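Local coordinates for phosphatidylglycerophosphatase and protein-tyrosine phosphatase 1 (PDB 3RGO) that dephosphorylates phosphatidylglycerophosphate to phosphatidylglycerol, a step on the route to cardiolipin in mitochondria, and belongs to the dual-specificity protein-tyrosine phosphatases, at residues A[4-9]-A[108-113]; A[13-18]-A[93-98]; A[31-36]-A[59-64]; A[102-107]-A[133-138]; A[117-122]-A[142-147]. One frame throughout, in Å; residues are numbered along the deposited sequence.

The five contacts illustrate how a phosphatase fold assembles an anion-binding site at one end of a sheet, with helices packed against that sheet. Interactions 2 and 3 meet on neighbouring strands, 91-95 and 29-35, with centres about 11 Å apart, and His95 NE2 lies 2.9 Å from Thr34 OG1. Interactions 2 and 4 share the sulfate of chain B beside Cys96, the predicted phosphocysteine nucleophile; interactions 3 and 4 share that of chain C. Helix 102-115 leads from interaction 4 to interaction 1, where Val9 CG1 packs 3.9 Å from Val107 CG2. Interaction 5 touches interaction 1 (Ala108 CB to Leu143 CD1, 3.6 Å) and interaction 4 (Thr105 O to Leu143 CD2, 3.6 Å); its centre is about 24 Å from that of interaction 2.

Interaction 1: residues A[4-9]-A[108-113]; sequences RIDHTV and AAYLIQ
Asp6 heads an Asx turn and Asx motif between strands 2-4 and 9-12, and one of its oxygens meets Tyr110 of helix 102-115. Carboxylate and phenol approach tip to tip: Tyr110 OH donates to the syn lone pair of Asp6 OD2 at 2.6 Å, with the two planes 80° apart. The other oxygen, Asp6 OD1, accepts from Thr8 N at 2.8 Å, which comes from above the carboxylate plane, and from Val9 N at 2.9 Å in a nearly straight bond. An alanine in place of Asp6 would probably leave the Tyr110 hydroxyl without this acceptor and the turn without the side-chain acceptor of two of its backbone N-H groups. Beside this polar link, Ile5 CG2 packs 4.1 Å from Leu111 CD1, and Leu111 also reaches Ala122 of helix 119-129. Val9 CG2, anti to the carbonyl carbon, lies over the centre of one face of the Tyr110 ring in a CH-pi contact, 3.6 Å from the ring centroid.

Interaction 2: residues A[13-18]-A[93-98]; sequences ALPLKN and YVHCKA. With SO4 (sulfate ion), chain B.
Pro15 and His95 cross at about a right angle, the proline setting its CD squarely over one face of the imidazole. That CH-pi contact spans 3.3 Å from Pro15 CD to the ring centroid, almost on the ring normal, and Pro15 CG continues past His95 to lie 3.6 Å from Tyr93 CE1. Tyr93 and His95 both project from strand 91-95 toward the segment 13-18. The tyrosine offers its edge: Tyr93 OH donates to Ala13 O at 2.7 Å, in the plane of that carbonyl. In the histidine, chi1 of 75° sets CG between the backbone N and the carbonyl carbon; the ring turns one face to Pro15 CD. His95 ND1 gives a nearly straight bond to Cys96 O, 2.9 Å long and close to the ring plane, while NE2 is bonded to Thr34 OG1; with both nitrogens engaged, rotation of the ring is restrained. Leu14 N donates to Lys97 O at 2.9 Å, tilted from the carbonyl plane. From the same segment as His95, Lys97 N and Ala98 N both donate to O4 of the chain B sulfate, the former at 2.8 Å. This is the start of the phosphate-binding P-loop, and Cys96 is the predicted phosphocysteine nucleophile. Tied through their carbonyls, Cys96 and Lys97 are held in a backbone conformation that turns amide N-H groups toward the sulfate, which probably marks where a substrate phosphate binds.

Interaction 3: residues A[31-36]-A[59-64]; sequences GVITMN and LRLSTV. With SO4 (sulfate ion), chain C.
Ile33 and Leu61 meet at a slant on one face of a parallel strand pair, Ile33 CG2 lying 4.0 Å from Leu61 CD1. Leu59 and Met35 share this face, which is covered by Phe81 of helix 72-88 and Met106 of helix 102-115. Between the strands, Leu59 N bonds to Val32 O at 2.7 Å, Thr34 N to Leu59 O and Leu61 N to Thr34 O, and Asn36 N closes the series on Leu61 O at 3.0 Å. On the other face the looseness is at Arg60: its CG rests 4.1 Å from Thr34 CB, but the chain bends at chi3 (-53°) and leads away into an exposed position, whereas Thr34 is buried, its hydroxyl bonded to His95 NE2. Past the strand ends, Asn36 crosses Thr63 at about a right angle, and Thr63 OG1 lies 2.7 Å from O1 of the chain C sulfate. The strands, with helix 48-53 between them, form a beta-alpha-beta crossover, and their C-terminal ends lie beside the predicted nucleophile Cys96, as expected of the phosphatase fold.

Interaction 4: residues A[102-107]-A[133-138]; sequences RSATMV and ISIRPS. With SO4 (sulfate ion), chain B; SO4 (sulfate ion), chain C.
The Arg102 guanidinium has sulfate at its edges on two sides, while Arg136 approaches obliquely, the two NH2 atoms 4.4 Å apart. Arg102 NH1 donates to O1 of the chain B sulfate at 2.9 Å, NE to O3 of the chain C sulfate at 2.9 Å, and NH2 to O2 of that second ion at 3.1 Å. The anions probably offset the repulsion between the like charges. An alanine at Arg102 would take NH1 from the chain B sulfate and NE and NH2 from the chain C sulfate, and would probably leave the two ions without this bridge. Arg102 N also binds O1 of the chain B sulfate, and Ser103 OG donates to its O3 at 2.7 Å. Away from the sulfates the segments join mainly through apolar packing: Ala104 CB touches Ile133 CG2 at 4.0 Å; Ile135 CG1 also lies 3.8 Å from Thr105 OG1, which is bonded to Ser101 O. Backbone amides and an arginine gripping an anion at the start of a helix, next to the predicted nucleophile Cys96, are characteristic of the P-loop of the cysteine-dependent phosphatases.

Interaction 5: residues A[117-122]-A[142-147]; sequences WSPEEA and VLKEFH
His147 carries CG anti to its backbone N (chi1 -174°), which sends it toward the start of helix 119-129, and chi2 of -115° sets the ring so that one face meets Pro119 CD, offset toward the rim. The CH-pi contact measures 4.2 Å from Pro119 CD to the ring centroid, and the two side chains cross at about a right angle. Trp117 O lies 3.0 Å from His147 CD2 and 3.3 Å from His147 NE2, where the angle is too poor for a hydrogen bond. One turn earlier in helix 137-154, Pro119 CB packs 4.2 Å from Leu143 CB, and Pro119 CG lies 3.8 Å from Leu143 O. The proline is presented by a capping box: Glu121 N donates to Ser118 OG at 3.0 Å, and Ser118 N returns a nearly straight bond to the anti lone pair of Glu121 OE1. Ala108 and Ile112 of helix 102-115 also touch Leu143 and His147, respectively. With no hydrogen bond passing between the segments, the helices are joined here by van der Waals and CH-pi contact, while the polar bonds serve to fix the helix start.

Interaction 1: residues A[4-9]-A[108-113]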
# COMPACT_ATOMS: atom_id res chain seq x y z
N ARG A 4 0.79 -1.70 11.68
CA ARG A 4 -0.13 -2.68 11.12
C ARG A 4 -1.51 -2.04 10.94
O ARG A 4 -2.02 -1.39 11.86
CB ARG A 4 -0.23 -3.93 12.00
CG ARG A 4 -1.33 -4.89 11.56
CD ARG A 4 -1.21 -6.24 12.25
NE ARG A 4 0.05 -6.91 11.95
CZ ARG A 4 0.28 -7.62 10.84
NH1 ARG A 4 -0.66 -7.73 9.91
NH2 ARG A 4 1.46 -8.20 10.66
N ILE A 5 -2.09 -2.21 9.76
CA ILE A 5 -3.40 -1.65 9.46
C ILE A 5 -4.49 -2.68 9.76
O ILE A 5 -5.50 -2.36 10.40
CB ILE A 5 -3.50 -1.20 7.99
CG1 ILE A 5 -2.43 -0.15 7.68
CG2 ILE A 5 -4.89 -0.65 7.69
CD1 ILE A 5 -2.53 1.12 8.51
N ASP A 6 -4.28 -3.90 9.29
CA ASP A 6 -5.14 -5.03 9.65
C ASP A 6 -4.34 -6.32 9.56
O ASP A 6 -3.10 -6.30 9.56
CB ASP A 6 -6.43 -5.07 8.81
CG ASP A 6 -6.17 -5.31 7.32
OD1 ASP A 6 -5.04 -5.68 6.95
OD2 ASP A 6 -7.13 -5.15 6.53
N HIS A 7 -5.03 -7.45 9.49
CA HIS A 7 -4.35 -8.75 9.48
C HIS A 7 -3.45 -8.93 8.25
O HIS A 7 -2.53 -9.74 8.27
CB HIS A 7 -5.38 -9.88 9.58
CG HIS A 7 -4.77 -11.22 9.87
ND1 HIS A 7 -4.53 -12.16 8.89
CD2 HIS A 7 -4.36 -11.78 11.04
CE1 HIS A 7 -4.00 -13.24 9.44
NE2 HIS A 7 -3.88 -13.03 10.74
N THR A 8 -3.72 -8.17 7.18
CA THR A 8 -2.97 -8.31 5.93
C THR A 8 -1.96 -7.18 5.71
O THR A 8 -0.78 -7.41 5.45
CB THR A 8 -3.90 -8.35 4.69
OG1 THR A 8 -4.81 -9.45 4.79
CG2 THR A 8 -3.09 -8.48 3.41
N VAL A 9 -2.44 -5.95 5.81
CA VAL A 9 -1.66 -4.80 5.37
C VAL A 9 -0.89 -4.09 6.48
O VAL A 9 -1.40 -3.88 7.57
CB VAL A 9 -2.55 -3.78 4.64
CG1 VAL A 9 -1.80 -2.46 4.41
CG2 VAL A 9 -3.04 -4.37 3.33
N ALA A 108 -5.48 3.33 1.57
CA ALA A 108 -6.85 3.85 1.54
C ALA A 108 -7.69 3.12 0.50
O ALA A 108 -8.83 2.76 0.75
CB ALA A 108 -6.85 5.37 1.27
N ALA A 109 -7.12 2.90 -0.68
CA ALA A 109 -7.85 2.24 -1.75
C ALA A 109 -8.19 0.80 -1.34
O ALA A 109 -9.32 0.34 -1.54
CB ALA A 109 -7.06 2.26 -3.05
N TYR A 110 -7.21 0.11 -0.77
CA TYR A 110 -7.41 -1.23 -0.23
C TYR A 110 -8.60 -1.27 0.73
O TYR A 110 -9.50 -2.09 0.58
CB TYR A 110 -6.13 -1.70 0.47
CG TYR A 110 -6.31 -2.85 1.43
CD1 TYR A 110 -6.38 -4.16 0.97
CD2 TYR A 110 -6.39 -2.64 2.80
CE1 TYR A 110 -6.54 -5.22 1.84
CE2 TYR A 110 -6.55 -3.68 3.68
CZ TYR A 110 -6.63 -4.98 3.20
OH TYR A 110 -6.78 -6.02 4.08
N LEU A 111 -8.60 -0.38 1.72
CA LEU A 111 -9.68 -0.33 2.71
C LEU A 111 -11.03 -0.00 2.09
O LEU A 111 -12.07 -0.56 2.48
CB LEU A 111 -9.34 0.66 3.82
CG LEU A 111 -8.14 0.28 4.70
CD1 LEU A 111 -7.80 1.42 5.65
CD2 LEU A 111 -8.41 -1.01 5.48
N ILE A 112 -11.03 0.92 1.14
CA ILE A 112 -12.26 1.26 0.44
C ILE A 112 -12.89 0.02 -0.18
O ILE A 112 -14.08 -0.24 -0.01
CB ILE A 112 -12.03 2.33 -0.65
CG1 ILE A 112 -11.72 3.68 0.00
CG2 ILE A 112 -13.23 2.43 -1.57
CD1 ILE A 112 -11.26 4.75 -0.98
N GLN A 113 -12.08 -0.75 -0.88
CA GLN A 113 -12.57 -1.93 -1.57
C GLN A 113 -12.98 -3.01 -0.58
O GLN A 113 -14.06 -3.59 -0.69
CB GLN A 113 -11.53 -2.47 -2.55
CG GLN A 113 -11.90 -3.85 -3.11
CD GLN A 113 -11.25 -4.13 -4.44
OE1 GLN A 113 -10.78 -3.23 -5.11
NE2 GLN A 113 -11.22 -5.41 -4.82
O HOH W 1 -6.96 -8.81 5.93

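Interaction 2: residues A[13-18]-A[93-98]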
# COMPACT_ATOMS: atom_id res chain seq x y z
N ALA A 13 7.40 3.53 6.53
CA ALA A 13 8.46 4.16 5.75
C ALA A 13 9.21 3.09 4.96
O ALA A 13 9.04 1.89 5.20
CB ALA A 13 9.42 4.92 6.67
N LEU A 14 10.02 3.52 4.00
CA LEU A 14 10.79 2.58 3.18
C LEU A 14 11.50 1.56 4.06
O LEU A 14 12.08 1.91 5.09
CB LEU A 14 11.80 3.31 2.29
CG LEU A 14 13.00 3.95 2.99
CD1 LEU A 14 14.07 4.36 1.98
CD2 LEU A 14 12.57 5.14 3.83
N PRO A 15 11.43 0.28 3.67
CA PRO A 15 11.99 -0.83 4.45
C PRO A 15 13.50 -0.91 4.25
O PRO A 15 13.96 -1.02 3.12
CB PRO A 15 11.34 -2.07 3.83
CG PRO A 15 10.33 -1.55 2.84
CD PRO A 15 10.78 -0.20 2.45
N LEU A 16 14.24 -0.85 5.35
CA LEU A 16 15.69 -1.01 5.30
C LEU A 16 16.06 -2.47 5.08
O LEU A 16 15.36 -3.37 5.54
CB LEU A 16 16.32 -0.52 6.60
CG LEU A 16 16.51 0.99 6.81
CD1 LEU A 16 15.55 1.81 5.99
CD2 LEU A 16 16.39 1.32 8.29
N LYS A 17 17.18 -2.70 4.39
CA LYS A 17 17.71 -4.05 4.22
C LYS A 17 17.67 -4.84 5.53
O LYS A 17 17.27 -6.01 5.54
CB LYS A 17 19.15 -3.98 3.73
CG LYS A 17 19.34 -3.27 2.40
CD LYS A 17 19.38 -4.26 1.25
CE LYS A 17 20.26 -3.74 0.13
NZ LYS A 17 21.63 -3.44 0.63
N ASN A 18 18.08 -4.19 6.61
CA ASN A 18 18.23 -4.86 7.91
C ASN A 18 16.92 -5.28 8.56
O ASN A 18 16.91 -6.13 9.46
CB ASN A 18 19.01 -3.95 8.87
CG ASN A 18 18.13 -2.91 9.53
OD1 ASN A 18 17.92 -1.82 8.99
ND2 ASN A 18 17.60 -3.24 10.71
N TYR A 93 3.59 -5.39 3.02
CA TYR A 93 4.13 -4.12 3.48
C TYR A 93 4.01 -3.10 2.36
O TYR A 93 4.50 -3.33 1.25
CB TYR A 93 5.59 -4.30 3.89
CG TYR A 93 6.21 -3.15 4.65
CD1 TYR A 93 6.71 -2.03 3.98
CD2 TYR A 93 6.33 -3.19 6.04
CE1 TYR A 93 7.30 -0.99 4.68
CE2 TYR A 93 6.93 -2.15 6.75
CZ TYR A 93 7.41 -1.05 6.06
OH TYR A 93 8.00 -0.02 6.76
N VAL A 94 3.35 -1.99 2.65
CA VAL A 94 3.09 -0.96 1.65
C VAL A 94 3.88 0.29 2.00
O VAL A 94 3.77 0.81 3.11
CB VAL A 94 1.58 -0.60 1.61
CG1 VAL A 94 1.29 0.42 0.52
CG2 VAL A 94 0.75 -1.85 1.38
N HIS A 95 4.70 0.77 1.06
CA HIS A 95 5.53 1.93 1.34
C HIS A 95 5.82 2.79 0.13
O HIS A 95 5.74 2.35 -1.02
CB HIS A 95 6.87 1.50 1.95
CG HIS A 95 7.81 0.90 0.94
ND1 HIS A 95 8.74 1.65 0.25
CD2 HIS A 95 7.96 -0.37 0.50
CE1 HIS A 95 9.42 0.87 -0.57
NE2 HIS A 95 8.96 -0.37 -0.43
N CYS A 96 6.17 4.03 0.41
CA CYS A 96 6.88 4.87 -0.53
C CYS A 96 8.13 5.32 0.22
O CYS A 96 9.06 4.53 0.41
CB CYS A 96 6.01 6.06 -0.96
SG CYS A 96 6.74 7.04 -2.29
N LYS A 97 8.13 6.57 0.68
CA LYS A 97 9.25 7.08 1.46
C LYS A 97 8.94 7.15 2.95
O LYS A 97 9.51 6.41 3.75
CB LYS A 97 9.66 8.48 0.96
CG LYS A 97 10.31 8.50 -0.41
CD LYS A 97 10.82 9.90 -0.74
CE LYS A 97 11.78 10.40 0.33
NZ LYS A 97 12.25 11.80 0.08
N ALA A 98 8.03 8.05 3.31
CA ALA A 98 7.76 8.34 4.72
C ALA A 98 6.58 7.55 5.28
O ALA A 98 6.35 7.55 6.49
CB ALA A 98 7.55 9.84 4.91
S SO4 B . 4.89 8.86 1.14
O1 SO4 B . 4.36 9.82 0.18
O2 SO4 B . 4.71 9.35 2.50
O3 SO4 B . 4.19 7.59 0.98
O4 SO4 B . 6.32 8.66 0.89

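Interaction 3: residues A[31-36]-A[59-64]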
# COMPACT_ATOMS: atom_id res chain seq x y z
N GLY A 31 4.70 -10.13 0.83
CA GLY A 31 4.53 -9.27 -0.31
C GLY A 31 4.90 -7.85 0.05
O GLY A 31 4.77 -7.44 1.20
N VAL A 32 5.38 -7.09 -0.92
CA VAL A 32 5.71 -5.70 -0.68
C VAL A 32 5.26 -4.87 -1.87
O VAL A 32 5.49 -5.24 -3.02
CB VAL A 32 7.22 -5.50 -0.38
CG1 VAL A 32 8.07 -6.09 -1.50
CG2 VAL A 32 7.56 -4.02 -0.15
N ILE A 33 4.57 -3.78 -1.58
CA ILE A 33 4.19 -2.83 -2.62
C ILE A 33 5.11 -1.64 -2.50
O ILE A 33 5.12 -0.95 -1.49
CB ILE A 33 2.72 -2.38 -2.49
CG1 ILE A 33 1.79 -3.58 -2.65
CG2 ILE A 33 2.42 -1.30 -3.52
CD1 ILE A 33 0.31 -3.25 -2.53
N THR A 34 5.92 -1.43 -3.53
CA THR A 34 6.90 -0.35 -3.53
C THR A 34 6.47 0.74 -4.49
O THR A 34 6.33 0.51 -5.69
CB THR A 34 8.30 -0.86 -3.91
OG1 THR A 34 8.73 -1.82 -2.94
CG2 THR A 34 9.29 0.29 -3.97
N MET A 35 6.27 1.94 -3.96
CA MET A 35 5.83 3.05 -4.78
C MET A 35 6.97 4.03 -5.01
O MET A 35 7.73 4.34 -4.10
CB MET A 35 4.63 3.74 -4.14
CG MET A 35 3.37 2.89 -4.15
SD MET A 35 2.13 3.45 -2.98
CE MET A 35 2.66 2.55 -1.53
N ASN A 36 7.07 4.50 -6.25
CA ASN A 36 8.06 5.50 -6.64
C ASN A 36 9.48 5.19 -6.18
O ASN A 36 10.18 6.07 -5.69
CB ASN A 36 7.65 6.89 -6.14
CG ASN A 36 6.49 7.47 -6.93
OD1 ASN A 36 6.11 8.63 -6.74
ND2 ASN A 36 5.92 6.68 -7.83
N LEU A 59 5.86 -5.83 -5.65
CA LEU A 59 5.13 -5.16 -6.71
C LEU A 59 5.54 -3.69 -6.74
O LEU A 59 5.40 -2.98 -5.74
CB LEU A 59 3.62 -5.29 -6.49
CG LEU A 59 2.73 -4.33 -7.30
CD1 LEU A 59 2.87 -4.57 -8.79
CD2 LEU A 59 1.27 -4.46 -6.86
N ARG A 60 6.06 -3.23 -7.87
CA ARG A 60 6.48 -1.85 -8.00
C ARG A 60 5.43 -1.05 -8.74
O ARG A 60 5.01 -1.42 -9.84
CB ARG A 60 7.82 -1.74 -8.72
CG ARG A 60 9.03 -1.95 -7.83
CD ARG A 60 10.31 -1.60 -8.56
NE ARG A 60 10.41 -2.31 -9.84
CZ ARG A 60 10.94 -3.51 -9.97
NH1 ARG A 60 11.43 -4.15 -8.92
NH2 ARG A 60 10.99 -4.09 -11.17
N LEU A 61 5.01 0.05 -8.14
CA LEU A 61 4.03 0.93 -8.76
C LEU A 61 4.56 2.35 -8.82
O LEU A 61 5.31 2.78 -7.94
CB LEU A 61 2.69 0.88 -8.02
CG LEU A 61 1.97 -0.46 -7.97
CD1 LEU A 61 0.79 -0.39 -7.01
CD2 LEU A 61 1.51 -0.89 -9.36
N SER A 62 4.16 3.07 -9.86
CA SER A 62 4.52 4.48 -9.99
C SER A 62 3.27 5.34 -9.85
O SER A 62 2.19 4.96 -10.29
CB SER A 62 5.18 4.74 -11.35
OG SER A 62 6.49 4.20 -11.40
N THR A 63 3.43 6.50 -9.22
CA THR A 63 2.36 7.49 -9.20
C THR A 63 2.36 8.20 -10.54
O THR A 63 3.39 8.29 -11.20
CB THR A 63 2.56 8.54 -8.11
OG1 THR A 63 3.85 9.16 -8.28
CG2 THR A 63 2.48 7.91 -6.72
N VAL A 64 1.19 8.71 -10.94
CA VAL A 64 1.12 9.60 -12.08
C VAL A 64 1.82 10.89 -11.66
O VAL A 64 1.38 11.55 -10.72
CB VAL A 64 -0.33 9.91 -12.48
CG1 VAL A 64 -0.37 10.88 -13.66
CG2 VAL A 64 -1.07 8.62 -12.81
S SO4 C . 4.33 12.54 -7.30
O1 SO4 C . 3.35 11.81 -8.11
O2 SO4 C . 3.63 13.32 -6.28
O3 SO4 C . 5.23 11.58 -6.66
O4 SO4 C . 5.10 13.43 -8.16

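Interaction 4: residues A[102-107]-A[133-138]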
# COMPACT_ATOMS: atom_id res chain seq x y z
N ARG A 102 1.56 9.02 -0.32
CA ARG A 102 1.38 8.17 -1.50
C ARG A 102 1.07 6.75 -1.05
O ARG A 102 0.17 6.10 -1.59
CB ARG A 102 2.65 8.20 -2.36
CG ARG A 102 2.91 9.57 -2.97
CD ARG A 102 4.37 9.75 -3.36
NE ARG A 102 4.61 11.11 -3.82
CZ ARG A 102 4.87 12.14 -3.01
NH1 ARG A 102 4.92 11.95 -1.70
NH2 ARG A 102 5.08 13.34 -3.52
N SER A 103 1.80 6.27 -0.06
CA SER A 103 1.60 4.93 0.45
C SER A 103 0.30 4.84 1.25
O SER A 103 -0.40 3.83 1.22
CB SER A 103 2.82 4.48 1.27
OG SER A 103 3.12 5.42 2.28
N ALA A 104 -0.02 5.91 1.97
CA ALA A 104 -1.28 6.01 2.69
C ALA A 104 -2.47 5.94 1.72
O ALA A 104 -3.49 5.33 2.02
CB ALA A 104 -1.34 7.30 3.49
N THR A 105 -2.33 6.57 0.56
CA THR A 105 -3.38 6.57 -0.44
C THR A 105 -3.65 5.16 -0.98
O THR A 105 -4.80 4.76 -1.18
CB THR A 105 -3.03 7.53 -1.59
OG1 THR A 105 -2.91 8.86 -1.06
CG2 THR A 105 -4.10 7.51 -2.67
N MET A 106 -2.58 4.41 -1.20
CA MET A 106 -2.68 3.02 -1.66
C MET A 106 -3.44 2.18 -0.64
O MET A 106 -4.33 1.40 -1.00
CB MET A 106 -1.28 2.43 -1.89
CG MET A 106 -1.27 0.97 -2.37
SD MET A 106 -1.86 0.77 -4.09
CE MET A 106 -0.75 1.89 -4.94
N VAL A 107 -3.08 2.33 0.63
CA VAL A 107 -3.76 1.61 1.70
C VAL A 107 -5.22 2.05 1.79
O VAL A 107 -6.10 1.22 2.05
CB VAL A 107 -3.04 1.78 3.07
CG1 VAL A 107 -3.88 1.16 4.19
CG2 VAL A 107 -1.64 1.15 3.04
N ILE A 133 -0.61 11.32 8.62
CA ILE A 133 -1.19 10.94 7.35
C ILE A 133 -1.60 12.22 6.64
O ILE A 133 -2.30 13.06 7.22
CB ILE A 133 -2.42 10.03 7.53
CG1 ILE A 133 -2.02 8.75 8.26
CG2 ILE A 133 -3.05 9.70 6.17
CD1 ILE A 133 -0.90 7.97 7.58
N SER A 134 -1.16 12.38 5.41
CA SER A 134 -1.49 13.57 4.64
C SER A 134 -1.90 13.17 3.23
O SER A 134 -1.06 12.92 2.37
CB SER A 134 -0.31 14.54 4.59
OG SER A 134 -0.63 15.67 3.80
N ILE A 135 -3.21 13.09 3.00
CA ILE A 135 -3.73 12.77 1.68
C ILE A 135 -4.35 14.01 1.04
O ILE A 135 -5.40 14.50 1.47
CB ILE A 135 -4.72 11.59 1.74
CG1 ILE A 135 -3.98 10.33 2.23
CG2 ILE A 135 -5.37 11.35 0.37
CD1 ILE A 135 -4.86 9.15 2.51
N ARG A 136 -3.68 14.53 0.02
CA ARG A 136 -4.04 15.81 -0.59
C ARG A 136 -5.26 15.71 -1.51
O ARG A 136 -5.60 14.62 -1.95
CB ARG A 136 -2.86 16.35 -1.39
CG ARG A 136 -1.62 16.63 -0.56
CD ARG A 136 -0.54 17.33 -1.40
NE ARG A 136 -0.17 16.55 -2.58
CZ ARG A 136 0.61 15.47 -2.54
NH1 ARG A 136 1.08 15.03 -1.39
NH2 ARG A 136 0.90 14.83 -3.67
N PRO A 137 -5.91 16.86 -1.79
CA PRO A 137 -7.06 16.88 -2.70
C PRO A 137 -6.79 16.12 -3.99
O PRO A 137 -7.67 15.41 -4.47
CB PRO A 137 -7.24 18.38 -2.98
CG PRO A 137 -6.80 19.03 -1.71
CD PRO A 137 -5.67 18.17 -1.18
N SER A 138 -5.58 16.26 -4.54
CA SER A 138 -5.22 15.56 -5.77
C SER A 138 -5.26 14.04 -5.58
O SER A 138 -5.59 13.29 -6.49
CB SER A 138 -3.84 15.99 -6.26
OG SER A 138 -2.81 15.45 -5.45
S SO4 B . 4.89 8.86 1.14
O1 SO4 B . 4.36 9.82 0.18
O2 SO4 B . 4.71 9.35 2.50
O3 SO4 B . 4.19 7.59 0.98
O4 SO4 B . 6.32 8.66 0.89
S SO4 C . 4.33 12.54 -7.30
O1 SO4 C . 3.35 11.81 -8.11
O2 SO4 C . 3.63 13.32 -6.28
O3 SO4 C . 5.23 11.58 -6.66
O4 SO4 C . 5.10 13.43 -8.16

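Interaction 5: residues A[117-122]-A[142-147]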
# COMPACT_ATOMS: atom_id res chain seq x y z
N TRP A 117 -16.03 1.24 2.09
CA TRP A 117 -16.02 2.48 2.86
C TRP A 117 -15.84 3.70 1.96
O TRP A 117 -15.34 3.59 0.84
CB TRP A 117 -14.87 2.49 3.88
CG TRP A 117 -15.11 1.70 5.13
CD1 TRP A 117 -16.28 1.10 5.53
CD2 TRP A 117 -14.15 1.42 6.16
NE1 TRP A 117 -16.09 0.47 6.74
CE2 TRP A 117 -14.80 0.65 7.15
CE3 TRP A 117 -12.80 1.75 6.34
CZ2 TRP A 117 -14.14 0.20 8.30
CZ3 TRP A 117 -12.15 1.31 7.48
CH2 TRP A 117 -12.83 0.54 8.44
N SER A 118 -16.23 4.86 2.47
CA SER A 118 -15.96 6.12 1.79
C SER A 118 -14.47 6.42 1.87
O SER A 118 -13.78 5.93 2.77
CB SER A 118 -16.75 7.26 2.43
OG SER A 118 -16.30 7.50 3.75
N PRO A 119 -13.96 7.24 0.94
CA PRO A 119 -12.55 7.62 1.05
C PRO A 119 -12.24 8.17 2.45
O PRO A 119 -11.26 7.78 3.04
CB PRO A 119 -12.41 8.71 -0.01
CG PRO A 119 -13.41 8.32 -1.06
CD PRO A 119 -14.59 7.75 -0.29
N GLU A 120 -13.10 9.05 2.97
CA GLU A 120 -12.82 9.68 4.26
C GLU A 120 -12.86 8.70 5.44
O GLU A 120 -12.11 8.86 6.40
CB GLU A 120 -13.77 10.87 4.49
CG GLU A 120 -15.23 10.51 4.47
CD GLU A 120 -15.89 10.72 3.10
OE1 GLU A 120 -15.21 10.59 2.06
OE2 GLU A 120 -17.11 10.99 3.08
N GLU A 121 -13.73 7.70 5.37
CA GLU A 121 -13.76 6.66 6.40
C GLU A 121 -12.43 5.90 6.45
O GLU A 121 -11.87 5.66 7.52
CB GLU A 121 -14.92 5.69 6.18
CG GLU A 121 -16.19 6.09 6.90
CD GLU A 121 -17.38 5.24 6.49
OE1 GLU A 121 -17.48 4.87 5.30
OE2 GLU A 121 -18.22 4.95 7.37
N ALA A 122 -11.95 5.50 5.28
CA ALA A 122 -10.69 4.78 5.15
C ALA A 122 -9.52 5.63 5.66
O ALA A 122 -8.68 5.15 6.43
CB ALA A 122 -10.46 4.40 3.71
N VAL A 142 -8.77 10.91 -6.83
CA VAL A 142 -8.60 9.59 -7.43
C VAL A 142 -9.26 8.51 -6.58
O VAL A 142 -9.88 7.59 -7.11
CB VAL A 142 -7.12 9.27 -7.71
CG1 VAL A 142 -6.96 7.82 -8.17
CG2 VAL A 142 -6.57 10.24 -8.75
N LEU A 143 -9.13 8.63 -5.26
CA LEU A 143 -9.80 7.72 -4.33
C LEU A 143 -11.32 7.80 -4.49
O LEU A 143 -12.03 6.81 -4.30
CB LEU A 143 -9.40 8.02 -2.88
CG LEU A 143 -7.98 7.64 -2.46
CD1 LEU A 143 -7.70 8.04 -1.02
CD2 LEU A 143 -7.75 6.15 -2.66
N LYS A 144 -11.82 8.98 -4.83
CA LYS A 144 -13.24 9.15 -5.12
C LYS A 144 -13.67 8.37 -6.36
O LYS A 144 -14.74 7.75 -6.37
CB LYS A 144 -13.59 10.63 -5.30
CG LYS A 144 -13.83 11.40 -4.01
CD LYS A 144 -14.50 12.74 -4.32
CE LYS A 144 -15.04 13.42 -3.06
NZ LYS A 144 -13.96 13.75 -2.08
N GLU A 145 -12.85 8.41 -7.40
CA GLU A 145 -13.16 7.67 -8.63
C GLU A 145 -13.05 6.17 -8.37
O GLU A 145 -13.84 5.37 -8.87
CB GLU A 145 -12.21 8.08 -9.77
CG GLU A 145 -12.37 9.51 -10.26
CD GLU A 145 -13.45 9.65 -11.33
OE1 GLU A 145 -14.54 9.06 -11.17
OE2 GLU A 145 -13.20 10.36 -12.33
N PHE A 146 -12.06 5.80 -7.56
CA PHE A 146 -11.86 4.40 -7.20
C PHE A 146 -13.09 3.88 -6.46
O PHE A 146 -13.55 2.76 -6.70
CB PHE A 146 -10.60 4.23 -6.34
CG PHE A 146 -10.26 2.80 -6.04
CD1 PHE A 146 -10.71 2.19 -4.88
CD2 PHE A 146 -9.48 2.06 -6.92
CE1 PHE A 146 -10.39 0.88 -4.60
CE2 PHE A 146 -9.17 0.75 -6.64
CZ PHE A 146 -9.62 0.15 -5.48
N HIS A 147 -13.62 4.71 -5.57
CA HIS A 147 -14.83 4.40 -4.81
C HIS A 147 -16.03 4.15 -5.72
O HIS A 147 -16.81 3.23 -5.50
CB HIS A 147 -15.13 5.53 -3.82
CG HIS A 147 -16.26 5.23 -2.89
ND1 HIS A 147 -17.44 5.94 -2.90
CD2 HIS A 147 -16.39 4.30 -1.91
CE1 HIS A 147 -18.25 5.46 -1.97
NE2 HIS A 147 -17.64 4.46 -1.36